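Local structure of endo-beta-1,2-glucanase (6IMV) at residues Lys82-Ile94 with Pro113-Tyr127. The protein hydrolyses internal beta-1,2-glucosidic linkages of beta-1,2-glucan, as a fungal endo-acting glycoside hydrolase. Residues are numbered along the deposited sequence; the frame is centred on the assembly and turned at random.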
ATOM      1  N   LYS A  82      -3.871  -4.851   3.366  1.00 11.63           N
ATOM      2  CA  LYS A  82      -3.222  -4.428   4.628  1.00 12.02           C
ATOM      3  C   LYS A  82      -2.207  -5.496   5.064  1.00 11.73           C
ATOM      4  O   LYS A  82      -1.129  -5.185   5.549  1.00 12.10           O
ATOM      5  CB  LYS A  82      -4.251  -4.169   5.735  1.00 12.77           C
ATOM      6  CG  LYS A  82      -5.304  -3.119   5.392  1.00 13.69           C
ATOM      7  CD  LYS A  82      -6.560  -3.684   4.763  1.00 13.97           C
ATOM      8  CE  LYS A  82      -7.392  -2.628   4.065  1.00 14.85           C
ATOM      9  NZ  LYS A  82      -6.639  -1.986   2.958  1.00 15.55           N
ATOM     10  N   GLU A  83      -2.556  -6.765   4.866  1.00 11.03           N
ATOM     11  CA  GLU A  83      -1.627  -7.876   5.068  1.00 10.94           C
ATOM     12  C   GLU A  83      -0.316  -7.634   4.308  1.00 10.62           C
ATOM     13  O   GLU A  83       0.744  -7.891   4.833  1.00 10.89           O
ATOM     14  CB  GLU A  83      -2.261  -9.190   4.620  1.00 10.79           C
ATOM     15  CG  GLU A  83      -3.409  -9.641   5.497  1.00 10.74           C
ATOM     16  CD  GLU A  83      -3.010 -10.109   6.882  1.00 10.85           C
ATOM     17  OE1 GLU A  83      -2.322 -11.150   6.978  1.00 10.94           O
ATOM     18  OE2 GLU A  83      -3.393  -9.433   7.865  1.00 11.27           O
ATOM     19  N   SER A  84      -0.413  -7.126   3.076  1.00 10.63           N
ATOM     20  CA  SER A  84       0.749  -6.885   2.219  1.00 10.82           C
ATOM     21  C   SER A  84       1.685  -5.852   2.862  1.00 10.78           C
ATOM     22  O   SER A  84       2.903  -6.021   2.799  1.00 11.16           O
ATOM     23  CB  SER A  84       0.335  -6.506   0.803  1.00 10.63           C
ATOM     24  OG  SER A  84       0.028  -5.131   0.710  1.00 10.65           O
ATOM     25  N   LEU A  85       1.122  -4.835   3.535  1.00 10.96           N
ATOM     26  CA  LEU A  85       1.919  -3.782   4.173  1.00 11.16           C
ATOM     27  C   LEU A  85       2.655  -4.337   5.402  1.00 11.35           C
ATOM     28  O   LEU A  85       3.823  -4.013   5.623  1.00 11.26           O
ATOM     29  CB  LEU A  85       1.029  -2.591   4.529  1.00 11.41           C
ATOM     30  CG  LEU A  85       0.463  -1.822   3.331  1.00 11.74           C
ATOM     31  CD1 LEU A  85      -0.555  -0.780   3.777  1.00 12.09           C
ATOM     32  CD2 LEU A  85       1.571  -1.161   2.520  1.00 11.98           C
ATOM     33  N   GLN A  86       1.969  -5.183   6.171  1.00 11.27           N
ATOM     34  CA  GLN A  86       2.513  -5.813   7.358  1.00 11.34           C
ATOM     35  C   GLN A  86       3.625  -6.794   6.956  1.00 11.57           C
ATOM     36  O   GLN A  86       4.709  -6.796   7.540  1.00 11.72           O
ATOM     37  CB  GLN A  86       1.376  -6.509   8.108  1.00 11.31           C
ATOM     38  CG  GLN A  86       1.795  -7.213   9.388  1.00 11.13           C
ATOM     39  CD  GLN A  86       0.640  -7.958  10.012  1.00 11.03           C
ATOM     40  OE1 GLN A  86      -0.357  -8.253   9.359  1.00 10.39           O
ATOM     41  NE2 GLN A  86       0.772  -8.277  11.288  1.00 10.87           N
ATOM     42  N   VAL A  87       3.360  -7.603   5.929  1.00 11.65           N
ATOM     43  CA  VAL A  87       4.302  -8.624   5.482  1.00 11.68           C
ATOM     44  C   VAL A  87       5.564  -7.957   4.917  1.00 12.27           C
ATOM     45  O   VAL A  87       6.680  -8.402   5.217  1.00 12.30           O
ATOM     46  CB  VAL A  87       3.639  -9.609   4.499  1.00 11.03           C
ATOM     47  CG1 VAL A  87       4.659 -10.458   3.748  1.00 10.80           C
ATOM     48  CG2 VAL A  87       2.639 -10.501   5.223  1.00 10.75           C
ATOM     49  N   MET A  88       5.394  -6.891   4.129  1.00 12.81           N
ATOM     50  CA  MET A  88       6.534  -6.163   3.558  1.00 13.58           C
ATOM     51  C   MET A  88       7.428  -5.630   4.688  1.00 13.41           C
ATOM     52  O   MET A  88       8.656  -5.729   4.612  1.00 13.51           O
ATOM     53  CB  MET A  88       6.069  -5.003   2.665  1.00 14.34           C
ATOM     54  CG  MET A  88       5.650  -5.444   1.286  1.00 14.95           C
ATOM     55  SD  MET A  88       5.292  -4.056   0.172  1.00 17.43           S
ATOM     56  CE  MET A  88       3.624  -3.662   0.668  1.00 16.94           C
ATOM     57  N   LEU A  89       6.813  -5.064   5.733  1.00 13.28           N
ATOM     58  CA  LEU A  89       7.550  -4.562   6.900  1.00 13.93           C
ATOM     59  C   LEU A  89       8.345  -5.719   7.521  1.00 13.63           C
ATOM     60  O   LEU A  89       9.524  -5.559   7.846  1.00 13.15           O
ATOM     61  CB  LEU A  89       6.554  -3.959   7.891  1.00 14.78           C
ATOM     62  CG  LEU A  89       7.089  -3.285   9.153  1.00 15.67           C
ATOM     63  CD1 LEU A  89       7.346  -4.286  10.259  1.00 16.59           C
ATOM     64  CD2 LEU A  89       8.323  -2.443   8.904  1.00 16.31           C
ATOM     65  N   TYR A  90       7.683  -6.873   7.684  1.00 13.01           N
ATOM     66  CA  TYR A  90       8.294  -8.046   8.304  1.00 13.09           C
ATOM     67  C   TYR A  90       9.434  -8.610   7.444  1.00 13.29           C
ATOM     68  O   TYR A  90      10.373  -9.185   7.994  1.00 13.66           O
ATOM     69  CB  TYR A  90       7.251  -9.125   8.605  1.00 12.72           C
ATOM     70  CG  TYR A  90       6.240  -8.776   9.667  1.00 12.19           C
ATOM     71  CD1 TYR A  90       6.466  -7.792  10.615  1.00 11.89           C
ATOM     72  CD2 TYR A  90       5.038  -9.456   9.721  1.00 12.29           C
ATOM     73  CE1 TYR A  90       5.512  -7.486  11.572  1.00 12.09           C
ATOM     74  CE2 TYR A  90       4.077  -9.168  10.674  1.00 12.25           C
ATOM     75  CZ  TYR A  90       4.317  -8.185  11.613  1.00 11.87           C
ATOM     76  OH  TYR A  90       3.360  -7.907  12.536  1.00 11.38           O
ATOM     77  N   ALA A  91       9.351  -8.455   6.117  1.00 13.59           N
ATOM     78  CA  ALA A  91      10.415  -8.898   5.222  1.00 14.18           C
ATOM     79  C   ALA A  91      11.700  -8.124   5.540  1.00 15.30           C
ATOM     80  O   ALA A  91      12.766  -8.728   5.681  1.00 15.44           O
ATOM     81  CB  ALA A  91       9.996  -8.753   3.780  1.00 14.78           C
ATOM     82  N   HIS A  92      11.583  -6.801   5.721  1.00 14.63           N
ATOM     83  CA  HIS A  92      12.737  -5.970   6.073  1.00 14.87           C
ATOM     84  C   HIS A  92      13.237  -6.318   7.482  1.00 14.81           C
ATOM     85  O   HIS A  92      14.449  -6.410   7.707  1.00 14.62           O
ATOM     86  CB  HIS A  92      12.398  -4.481   5.933  1.00 14.72           C
ATOM     87  CG  HIS A  92      12.213  -4.047   4.517  1.00 14.65           C
ATOM     88  ND1 HIS A  92      13.264  -3.997   3.617  1.00 14.84           N
ATOM     89  CD2 HIS A  92      11.114  -3.652   3.838  1.00 14.44           C
ATOM     90  CE1 HIS A  92      12.816  -3.580   2.449  1.00 14.78           C
ATOM     91  NE2 HIS A  92      11.498  -3.366   2.557  1.00 14.07           N
ATOM     92  N   ALA A  93      12.299  -6.487   8.423  1.00 14.57           N
ATOM     93  CA  ALA A  93      12.618  -6.755   9.819  1.00 15.10           C
ATOM     94  C   ALA A  93      13.413  -8.063   9.941  1.00 15.69           C
ATOM     95  O   ALA A  93      14.455  -8.097  10.612  1.00 15.87           O
ATOM     96  CB  ALA A  93      11.365  -6.802  10.653  1.00 14.87           C
ATOM     97  N   ILE A  94      12.936  -9.129   9.288  1.00 15.33           N
ATOM     98  CA  ILE A  94      13.579 -10.442   9.428  1.00 16.32           C
ATOM     99  C   ILE A  94      14.957 -10.440   8.742  1.00 16.63           C
ATOM    100  O   ILE A  94      15.793 -11.234   9.103  1.00 17.11           O
ATOM    101  CB  ILE A  94      12.696 -11.602   8.916  1.00 15.88           C
ATOM    102  CG1 ILE A  94      13.107 -12.915   9.593  1.00 16.73           C
ATOM    103  CG2 ILE A  94      12.725 -11.706   7.401  1.00 15.66           C
ATOM    104  CD1 ILE A  94      12.087 -14.010   9.490  1.00 17.01           C
ATOM    105  N   PRO A 113      13.956  -9.301  14.155  1.00 19.44           N
ATOM    106  CA  PRO A 113      13.762 -10.495  13.328  1.00 18.95           C
ATOM    107  C   PRO A 113      12.887 -11.560  14.002  1.00 18.73           C
ATOM    108  O   PRO A 113      12.016 -12.124  13.352  1.00 18.33           O
ATOM    109  CB  PRO A 113      15.188 -11.017  13.084  1.00 18.62           C
ATOM    110  CG  PRO A 113      16.051  -9.779  13.239  1.00 18.66           C
ATOM    111  CD  PRO A 113      15.383  -8.992  14.348  1.00 18.93           C
ATOM    112  N   GLY A 114      13.124 -11.809  15.292  1.00 18.74           N
ATOM    113  CA  GLY A 114      12.349 -12.774  16.074  1.00 18.19           C
ATOM    114  C   GLY A 114      10.882 -12.380  16.171  1.00 18.22           C
ATOM    115  O   GLY A 114      10.001 -13.235  16.088  1.00 16.70           O
ATOM    116  N   ILE A 115      10.621 -11.079  16.347  1.00 17.79           N
ATOM    117  CA  ILE A 115       9.250 -10.566  16.410  1.00 18.16           C
ATOM    118  C   ILE A 115       8.545 -10.827  15.067  1.00 16.96           C
ATOM    119  O   ILE A 115       7.444 -11.390  15.047  1.00 15.76           O
ATOM    120  CB  ILE A 115       9.210  -9.079  16.819  1.00 18.98           C
ATOM    121  CG1 ILE A 115       9.693  -8.875  18.259  1.00 19.49           C
ATOM    122  CG2 ILE A 115       7.812  -8.504  16.618  1.00 18.55           C
ATOM    123  CD1 ILE A 115      10.052  -7.431  18.602  1.00 19.45           C
ATOM    124  N   ALA A 116       9.189 -10.449  13.959  1.00 16.66           N
ATOM    125  CA  ALA A 116       8.619 -10.678  12.626  1.00 17.16           C
ATOM    126  C   ALA A 116       8.353 -12.178  12.402  1.00 17.58           C
ATOM    127  O   ALA A 116       7.268 -12.562  11.938  1.00 16.89           O
ATOM    128  CB  ALA A 116       9.532 -10.116  11.566  1.00 17.66           C
ATOM    129  N   ALA A 117       9.336 -13.026  12.742  1.00 16.91           N
ATOM    130  CA  ALA A 117       9.242 -14.474  12.515  1.00 17.28           C
ATOM    131  C   ALA A 117       8.069 -15.054  13.314  1.00 16.46           C
ATOM    132  O   ALA A 117       7.272 -15.832  12.805  1.00 16.25           O
ATOM    133  CB  ALA A 117      10.545 -15.155  12.873  1.00 17.76           C
ATOM    134  N   SER A 118       7.965 -14.649  14.575  1.00 16.54           N
ATOM    135  CA  SER A 118       6.931 -15.154  15.471  1.00 16.22           C
ATOM    136  C   SER A 118       5.523 -14.817  14.947  1.00 15.52           C
ATOM    137  O   SER A 118       4.638 -15.694  14.911  1.00 15.18           O
ATOM    138  CB  SER A 118       7.136 -14.625  16.845  1.00 15.94           C
ATOM    139  OG  SER A 118       6.035 -14.943  17.654  1.00 16.77           O
ATOM    140  N   ILE A 119       5.307 -13.559  14.550  1.00 14.14           N
ATOM    141  CA  ILE A 119       3.991 -13.124  14.097  1.00 14.29           C
ATOM    142  C   ILE A 119       3.650 -13.829  12.772  1.00 14.14           C
ATOM    143  O   ILE A 119       2.517 -14.258  12.565  1.00 13.84           O
ATOM    144  CB  ILE A 119       3.901 -11.585  13.995  1.00 14.50           C
ATOM    145  CG1 ILE A 119       4.045 -10.919  15.368  1.00 14.90           C
ATOM    146  CG2 ILE A 119       2.599 -11.177  13.323  1.00 14.68           C
ATOM    147  CD1 ILE A 119       4.372  -9.440  15.320  1.00 14.61           C
ATOM    148  N   MET A 120       4.636 -13.965  11.881  1.00 14.18           N
ATOM    149  CA  MET A 120       4.400 -14.574  10.567  1.00 14.69           C
ATOM    150  C   MET A 120       4.088 -16.073  10.711  1.00 15.17           C
ATOM    151  O   MET A 120       3.346 -16.629   9.905  1.00 13.82           O
ATOM    152  CB  MET A 120       5.596 -14.373   9.637  1.00 14.40           C
ATOM    153  CG  MET A 120       5.666 -12.975   9.052  1.00 14.39           C
ATOM    154  SD  MET A 120       4.271 -12.636   7.949  1.00 14.43           S
ATOM    155  CE  MET A 120       4.780 -13.494   6.459  1.00 13.27           C
ATOM    156  N   ASP A 121       4.628 -16.704  11.761  1.00 16.43           N
ATOM    157  CA  ASP A 121       4.333 -18.093  12.074  1.00 17.25           C
ATOM    158  C   ASP A 121       2.874 -18.212  12.524  1.00 15.82           C
ATOM    159  O   ASP A 121       2.113 -19.004  11.988  1.00 16.27           O
ATOM    160  CB  ASP A 121       5.307 -18.633  13.121  1.00 19.42           C
ATOM    161  CG  ASP A 121       5.147 -20.128  13.354  1.00 22.14           C
ATOM    162  OD1 ASP A 121       4.013 -20.560  13.526  1.00 25.03           O
ATOM    163  OD2 ASP A 121       6.154 -20.847  13.329  1.00 27.23           O
ATOM    164  N   THR A 122       2.493 -17.395  13.508  1.00 15.83           N
ATOM    165  CA  THR A 122       1.111 -17.349  13.999  1.00 15.59           C
ATOM    166  C   THR A 122       0.158 -17.042  12.837  1.00 15.08           C
ATOM    167  O   THR A 122      -0.878 -17.687  12.704  1.00 14.04           O
ATOM    168  CB  THR A 122       0.947 -16.313  15.118  1.00 16.05           C
ATOM    169  OG1 THR A 122       1.924 -16.598  16.115  1.00 16.77           O
ATOM    170  CG2 THR A 122      -0.425 -16.321  15.747  1.00 15.59           C
ATOM    171  N   LYS A 123       0.529 -16.058  12.007  1.00 14.37           N
ATOM    172  CA  LYS A 123      -0.308 -15.597  10.883  1.00 13.81           C
ATOM    173  C   LYS A 123      -0.573 -16.757   9.922  1.00 14.32           C
ATOM    174  O   LYS A 123      -1.721 -16.967   9.540  1.00 13.57           O
ATOM    175  CB  LYS A 123       0.354 -14.434  10.135  1.00 13.41           C
ATOM    176  CG  LYS A 123      -0.385 -13.948   8.892  1.00 13.08           C
ATOM    177  CD  LYS A 123       0.400 -12.939   8.071  1.00 12.72           C
ATOM    178  CE  LYS A 123       0.625 -11.614   8.773  1.00 12.49           C
ATOM    179  NZ  LYS A 123      -0.643 -10.967   9.175  1.00 12.47           N
ATOM    180  N   LEU A 124       0.482 -17.499   9.549  1.00 14.41           N
ATOM    181  CA  LEU A 124       0.354 -18.600   8.597  1.00 14.96           C
ATOM    182  C   LEU A 124      -0.643 -19.637   9.130  1.00 15.04           C
ATOM    183  O   LEU A 124      -1.473 -20.139   8.378  1.00 14.15           O
ATOM    184  CB  LEU A 124       1.715 -19.256   8.343  1.00 15.23           C
ATOM    185  CG  LEU A 124       1.685 -20.411   7.333  1.00 15.44           C
ATOM    186  CD1 LEU A 124       1.027 -19.988   6.019  1.00 15.91           C
ATOM    187  CD2 LEU A 124       3.076 -20.940   7.068  1.00 15.68           C
ATOM    188  N   GLN A 125      -0.534 -19.962  10.424  1.00 15.57           N
ATOM    189  CA  GLN A 125      -1.450 -20.915  11.066  1.00 16.08           C
ATOM    190  C   GLN A 125      -2.903 -20.467  10.812  1.00 14.97           C
ATOM    191  O   GLN A 125      -3.742 -21.271  10.421  1.00 13.70           O
ATOM    192  CB  GLN A 125      -1.135 -21.059  12.557  1.00 17.54           C
ATOM    193  CG  GLN A 125       0.197 -21.742  12.826  1.00 19.42           C
ATOM    194  CD  GLN A 125       0.520 -21.874  14.294  1.00 20.97           C
ATOM    195  OE1 GLN A 125      -0.297 -22.305  15.098  1.00 24.09           O
ATOM    196  NE2 GLN A 125       1.741 -21.518  14.654  1.00 23.42           N
ATOM    197  N   THR A 126      -3.174 -19.166  10.994  1.00 14.30           N
ATOM    198  CA  THR A 126      -4.504 -18.590  10.819  1.00 14.09           C
ATOM    199  C   THR A 126      -4.955 -18.680   9.353  1.00 14.37           C
ATOM    200  O   THR A 126      -6.118 -19.044   9.080  1.00 14.81           O
ATOM    201  CB  THR A 126      -4.542 -17.145  11.321  1.00 14.49           C
ATOM    202  OG1 THR A 126      -4.056 -17.149  12.670  1.00 13.83           O
ATOM    203  CG2 THR A 126      -5.927 -16.544  11.242  1.00 14.56           C
ATOM    204  N   TYR A 127      -4.053 -18.348   8.417  1.00 13.28           N
ATOM    205  CA  TYR A 127      -4.309 -18.469   6.978  1.00 13.37           C
ATOM    206  C   TYR A 127      -4.762 -19.898   6.649  1.00 13.90           C
ATOM    207  O   TYR A 127      -5.689 -20.087   5.871  1.00 13.33           O
ATOM    208  CB  TYR A 127      -3.060 -18.143   6.150  1.00 12.76           C
ATOM    209  CG  TYR A 127      -2.778 -16.687   5.852  1.00 12.29           C
ATOM    210  CD1 TYR A 127      -2.999 -15.679   6.783  1.00 12.30           C
ATOM    211  CD2 TYR A 127      -2.194 -16.329   4.647  1.00 12.11           C
ATOM    212  CE1 TYR A 127      -2.696 -14.354   6.497  1.00 12.43           C
ATOM    213  CE2 TYR A 127      -1.883 -15.012   4.344  1.00 12.22           C
ATOM    214  CZ  TYR A 127      -2.131 -14.019   5.274  1.00 12.20           C
ATOM    215  OH  TYR A 127      -1.814 -12.733   4.960  1.00 12.23           O
TER
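Pro113 sets its ring against the C-terminal end of helix 82-94, with CG 3.5 Å from the carbonyl O of Ala93. This is where the backbones come nearest, the CA atoms of Ile94 and Pro113 lying 3.9 Å apart. One turn on, Ala116 lies over one face of the Tyr90 ring, its methyl among Tyr90, Ala93 and Ile94 with CB 3.9 Å from Ala93 CB, while Ala117 takes the tip of Ile94, CD1, against its own methyl. Ile119 crosses the phenol end of Tyr90 at about a right angle, both CG2 and CD1 touching the hydroxyl. In Met120 the bend at chi2 (-66°) brings SD to the edge of the Tyr90 ring, a Met-aromatic contact, and 3.8 Å from Val87 CG2; the further bend at chi3 carries CE to Val87. The Tyr90 hydroxyl accepts a hydrogen bond from Gln86 NE2 and is also hydrogen-bonded to His45; an alanine at Tyr90 would probably open a gap between Ala116, Ile119 and Met120 and leave Gln86 NE2 and His45 without their shared hydroxyl partner. The backbones draw apart steadily from Pro113 on, and by Lys123 long polar side chains make the contact. Lys123 NZ forms a salt bridge to Glu83 OE1 (2.8 Å), donates to Gln86 OE1 from above the amide plane, and is hydrogen-bonded to Gly56 O. Tyr127 OH donates a hydrogen bond to the anti lone pair of Glu83 OE1 at 2.6 Å, while Ser58 holds OE2. The whole is an oblique antiparallel helix pair, axes 8.1 Å apart at closest and 137° between directions, packing helix 112-133 on helix 80-94, whose Lys82 lines the glucose pocket.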